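Local coordinates for colicin-m immunity protein (Escherichia coli, PDB 4AEQ) that protects cells that carry the colicin M plasmid against colicin M, and forms a domain-swapped dimer, at the interface of chains A and B. Residues are numbered along the deposited sequence; one frame, centred on the assembly and turned at random. Chains: chain A/B, Colicin-m immunity protein.

Contact 1 and contact 2 belong to one domain-swapped dimer interface, and the centres of their C-alpha atoms lie about 31 Å apart. Helix 17-42 of chain A joins them: A:Ala20, near its start, enters contact 2, whereas A:Val39 and A:Leu42, near its end, enter contact 1. At contact 2 the helix start and the segment before it lie against strands 66-74 and 79-87 of chain B; at contact 1 the helix end and the following linker meet the middle of the partner's helix 17-42. Two-fold symmetry repeats both contacts with the chains exchanged, so the exchanged segments probably tie the subunits together at both ends of each helix.

Contact 1: the interface of chains A and B. Residues chain A 39, 42, 44-45, 47; chain B 28-29, 32.
The thioether of B:Met32 fills the apolar centre, its terminal methyl pushed among A:Val39, A:Leu42 and A:Pro47. B:Met32 CE lies 3.6 Å from A:Val39 CG2, the methyl branch beside the backbone N, and the two side chains run past each other in opposite directions. A:Leu42 crosses the methionine at about a right angle and offers CD1 to the same methyl. From the other chain-A segment A:Pro47 comes toward the methionine end, its ring carbon CD 3.9 Å from B:Met32 CE. Bends at chi2 (-87°) and chi3 (-73°) fold the methionine chain and turn its end into this cluster.

B:Tyr28 closes one flank. One face of its ring is covered near the rim by CG of B:Met32, its own chain's neighbour one helical turn on, while A:Pro47 CG meets the ring edge in plane, 3.7 Å from B:Tyr28 CE2. The phenol oxygen B:Tyr28 OH lies 3.5 Å from A:Leu42 CD1. On the same side of the proline ring as the tyrosine, B:Leu29 CD2 reaches A:Pro47 CD at 4.0 Å.

Backbone groups form the polar rim. The carbonyl oxygen of A:Thr44 sits near the methionine methyl, and that of A:Glu45 faces B:Met32 CB. A water bridges the subunits here, 2.8 Å from A:Glu45 O and also 2.8 Å from B:Leu29 O. By packing the end of one helix 17-42 and its following linker against the middle of the other, this patch probably helps to fix how the helices cross in the domain-swapped dimer.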
loop_
_atom_site.group_PDB
_atom_site.type_symbol
_atom_site.label_atom_id
_atom_site.label_comp_id
_atom_site.label_asym_id
_atom_site.label_seq_id
_atom_site.Cartn_x
_atom_site.Cartn_y
_atom_site.Cartn_z
ATOM N N VAL A 39 -14.346 2.508 3.493
ATOM C CA VAL A 39 -15.265 1.485 3.988
ATOM C C VAL A 39 -16.546 2.115 4.533
ATOM O O VAL A 39 -17.649 1.690 4.185
ATOM C CB VAL A 39 -14.621 0.596 5.071
ATOM C CG1 VAL A 39 -15.672 -0.299 5.716
ATOM C CG2 VAL A 39 -13.506 -0.239 4.475
ATOM N N LEU A 42 -18.670 3.421 1.474
ATOM C CA LEU A 42 -19.314 2.428 0.628
ATOM C C LEU A 42 -20.344 1.654 1.436
ATOM O O LEU A 42 -21.327 1.158 0.893
ATOM C CB LEU A 42 -18.277 1.476 0.026
ATOM C CG LEU A 42 -17.283 2.101 -0.955
ATOM C CD1 LEU A 42 -16.274 1.067 -1.422
ATOM C CD2 LEU A 42 -18.010 2.714 -2.144
ATOM N N THR A 44 -19.565 -1.023 3.140
ATOM C CA THR A 44 -19.146 -2.416 3.188
ATOM C C THR A 44 -17.632 -2.550 3.062
ATOM O O THR A 44 -16.972 -1.689 2.476
ATOM C CB THR A 44 -19.813 -3.227 2.065
ATOM O OG1 THR A 44 -19.396 -4.596 2.143
ATOM C CG2 THR A 44 -19.433 -2.657 0.706
ATOM N N GLU A 45 -17.092 -3.633 3.614
ATOM C CA GLU A 45 -15.689 -3.988 3.421
ATOM C C GLU A 45 -15.488 -4.698 2.089
ATOM O O GLU A 45 -14.370 -4.789 1.582
ATOM C CB GLU A 45 -15.202 -4.902 4.549
ATOM C CG GLU A 45 -14.581 -4.180 5.729
ATOM C CD GLU A 45 -13.985 -5.140 6.741
ATOM O OE1 GLU A 45 -14.156 -6.367 6.567
ATOM O OE2 GLU A 45 -13.345 -4.671 7.705
ATOM N N PRO A 47 -17.063 -4.284 -1.329
ATOM C CA PRO A 47 -17.855 -3.677 -2.401
ATOM C C PRO A 47 -17.792 -4.507 -3.672
ATOM O O PRO A 47 -16.872 -5.311 -3.835
ATOM C CB PRO A 47 -17.155 -2.335 -2.629
ATOM C CG PRO A 47 -15.762 -2.548 -2.158
ATOM C CD PRO A 47 -15.881 -3.475 -0.987
ATOM N N TYR B 28 -6.911 -4.665 -3.494
ATOM C CA TYR B 28 -7.875 -3.684 -3.011
ATOM C C TYR B 28 -8.743 -4.255 -1.896
ATOM O O TYR B 28 -8.878 -3.648 -0.829
ATOM C CB TYR B 28 -8.755 -3.188 -4.158
ATOM C CG TYR B 28 -9.891 -2.293 -3.714
ATOM C CD1 TYR B 28 -9.682 -0.945 -3.458
ATOM C CD2 TYR B 28 -11.172 -2.803 -3.546
ATOM C CE1 TYR B 28 -10.724 -0.127 -3.052
ATOM C CE2 TYR B 28 -12.215 -1.995 -3.140
ATOM C CZ TYR B 28 -11.989 -0.661 -2.897
ATOM O OH TYR B 28 -13.034 0.138 -2.494
ATOM N N LEU B 29 -9.338 -5.417 -2.143
ATOM C CA LEU B 29 -10.188 -6.043 -1.130
ATOM C C LEU B 29 -9.415 -6.375 0.151
ATOM O O LEU B 29 -9.888 -6.113 1.270
ATOM C CB LEU B 29 -10.885 -7.286 -1.693
ATOM C CG LEU B 29 -11.972 -6.987 -2.731
ATOM C CD1 LEU B 29 -12.590 -8.273 -3.257
ATOM C CD2 LEU B 29 -13.051 -6.060 -2.152
ATOM N N MET B 32 -8.810 -3.064 2.046
ATOM C CA MET B 32 -10.036 -2.599 2.680
ATOM C C MET B 32 -10.249 -3.359 3.983
ATOM O O MET B 32 -10.409 -2.754 5.060
ATOM C CB MET B 32 -11.234 -2.812 1.754
ATOM C CG MET B 32 -11.242 -1.890 0.544
ATOM S SD MET B 32 -12.054 -0.315 0.888
ATOM C CE MET B 32 -13.764 -0.843 0.932
HETATM O O HOH W 1 -12.569 -6.915 1.661
#

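Contact 2: the interface of chains A and B. Residues chain A 12, 15-16, 20; chain B 56, 67, 69, 86.
B:Leu67 turns its CD1 branch to A:Ala20 and A:Val15 and its CD2 branch to the guanidinium group of B:Arg56, and this is where the contact is tightly packed. B:Leu67 CD1 meets A:Ala20 CB at 3.8 Å and A:Val15 CG1 at 3.9 Å, the valine and leucine side chains meeting at a slant. B:Leu67 CG lies against A:Cys12 SG, 4.0 Å away; the thiol stands beside its own backbone N (chi1 -73°), which directs the sulfur toward the start of strand 66-74. B:Leu67 CD2 is placed over the centre of the B:Arg56 guanidinium, on one of its faces, and an aliphatic group of the same chain thus backs the flat guanidinium.

Packing is slightly looser toward B:Tyr86 on strand 79-87 and B:Val69 further along strand 66-74. B:Tyr86 presents the CD2-CE2 side of its ring to A:Ala20 and A:Val15, with CD2 4.1 Å from A:Ala20 CB, and B:Val69 touches the same methyl only lightly through CG2. These contacts probably help to seat the first turn of helix 17-42 on the partner's sheet, where the exchanged segment of the swapped dimer appears to be received.

The polar side is built differently, around backbone carbonyls at the 3-10 helix 12-14 and just beyond it. B:Arg56 bends at chi3 (-59°) and brings its guanidinium end-on to A:Val15 O, which accepts from both terminal nitrogens. The carbonyls are main-chain groups, so this grip probably depends more on the path of the segment than on its side chains. B:Arg56 NH2 also bonds A:Cys12 O at 2.8 Å, but from above that carbonyl's plane and with a strongly bent hydrogen bond. The straighter bond runs from B:Arg56 NH1 to A:Val15 O, 2.8 Å long, in the carbonyl plane and with 151° at the hydrogen.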
loop_
_atom_site.group_PDB
_atom_site.type_symbol
_atom_site.label_atom_id
_atom_site.label_comp_id
_atom_site.label_asym_id
_atom_site.label_seq_id
_atom_site.Cartn_x
_atom_site.Cartn_y
_atom_site.Cartn_z
ATOM N N CYS A 12 18.320 3.589 0.508
ATOM C CA CYS A 12 18.139 3.357 1.938
ATOM C C CYS A 12 19.307 3.857 2.788
ATOM O O CYS A 12 19.105 4.340 3.902
ATOM C CB CYS A 12 17.845 1.882 2.213
ATOM S SG CYS A 12 16.180 1.419 1.714
ATOM N N VAL A 15 18.911 7.232 3.940
ATOM C CA VAL A 15 17.752 7.474 4.792
ATOM C C VAL A 15 18.069 7.176 6.250
ATOM O O VAL A 15 18.376 6.041 6.602
ATOM C CB VAL A 15 16.547 6.613 4.361
ATOM C CG1 VAL A 15 15.382 6.796 5.326
ATOM C CG2 VAL A 15 16.129 6.967 2.944
ATOM N N SER A 16 18.005 8.199 7.095
ATOM C CA SER A 16 18.240 8.025 8.524
ATOM C C SER A 16 17.057 7.332 9.190
ATOM O O SER A 16 15.953 7.309 8.643
ATOM C CB SER A 16 18.495 9.374 9.197
ATOM O OG SER A 16 17.304 10.140 9.254
ATOM N N ALA A 20 13.107 7.568 8.055
ATOM C CA ALA A 20 12.356 6.343 7.808
ATOM C C ALA A 20 11.120 6.278 8.699
ATOM O O ALA A 20 10.029 5.958 8.233
ATOM C CB ALA A 20 13.240 5.124 8.035
ATOM N N ARG B 56 19.382 -2.399 10.960
ATOM C CA ARG B 56 19.854 -2.264 9.594
ATOM C C ARG B 56 21.311 -2.679 9.532
ATOM O O ARG B 56 22.041 -2.550 10.516
ATOM C CB ARG B 56 19.661 -0.833 9.089
ATOM C CG ARG B 56 20.207 0.234 10.017
ATOM C CD ARG B 56 19.621 1.597 9.677
ATOM N NE ARG B 56 19.910 1.988 8.301
ATOM C CZ ARG B 56 19.451 3.097 7.726
ATOM N NH1 ARG B 56 18.676 3.933 8.407
ATOM N NH2 ARG B 56 19.767 3.375 6.470
ATOM N N LEU B 67 14.202 -0.826 4.376
ATOM C CA LEU B 67 14.396 -0.618 5.801
ATOM C C LEU B 67 13.202 -1.182 6.545
ATOM O O LEU B 67 12.061 -0.858 6.228
ATOM C CB LEU B 67 14.536 0.869 6.125
ATOM C CG LEU B 67 15.807 1.577 5.657
ATOM C CD1 LEU B 67 15.810 3.019 6.158
ATOM C CD2 LEU B 67 17.037 0.828 6.146
ATOM N N VAL B 69 11.023 -1.087 9.663
ATOM C CA VAL B 69 10.695 -0.221 10.774
ATOM C C VAL B 69 9.556 -0.840 11.569
ATOM O O VAL B 69 8.395 -0.774 11.162
ATOM C CB VAL B 69 10.212 1.138 10.240
ATOM C CG1 VAL B 69 9.917 2.102 11.380
ATOM C CG2 VAL B 69 11.240 1.721 9.271
ATOM N N TYR B 86 9.910 -0.444 4.395
ATOM C CA TYR B 86 9.951 0.767 3.612
ATOM C C TYR B 86 10.930 0.542 2.477
ATOM O O TYR B 86 12.126 0.357 2.710
ATOM C CB TYR B 86 10.425 1.897 4.532
ATOM C CG TYR B 86 10.703 3.234 3.878
ATOM C CD1 TYR B 86 10.080 3.606 2.694
ATOM C CD2 TYR B 86 11.595 4.133 4.459
ATOM C CE1 TYR B 86 10.343 4.832 2.109
ATOM C CE2 TYR B 86 11.858 5.359 3.882
ATOM C CZ TYR B 86 11.232 5.701 2.707
ATOM O OH TYR B 86 11.498 6.921 2.127
#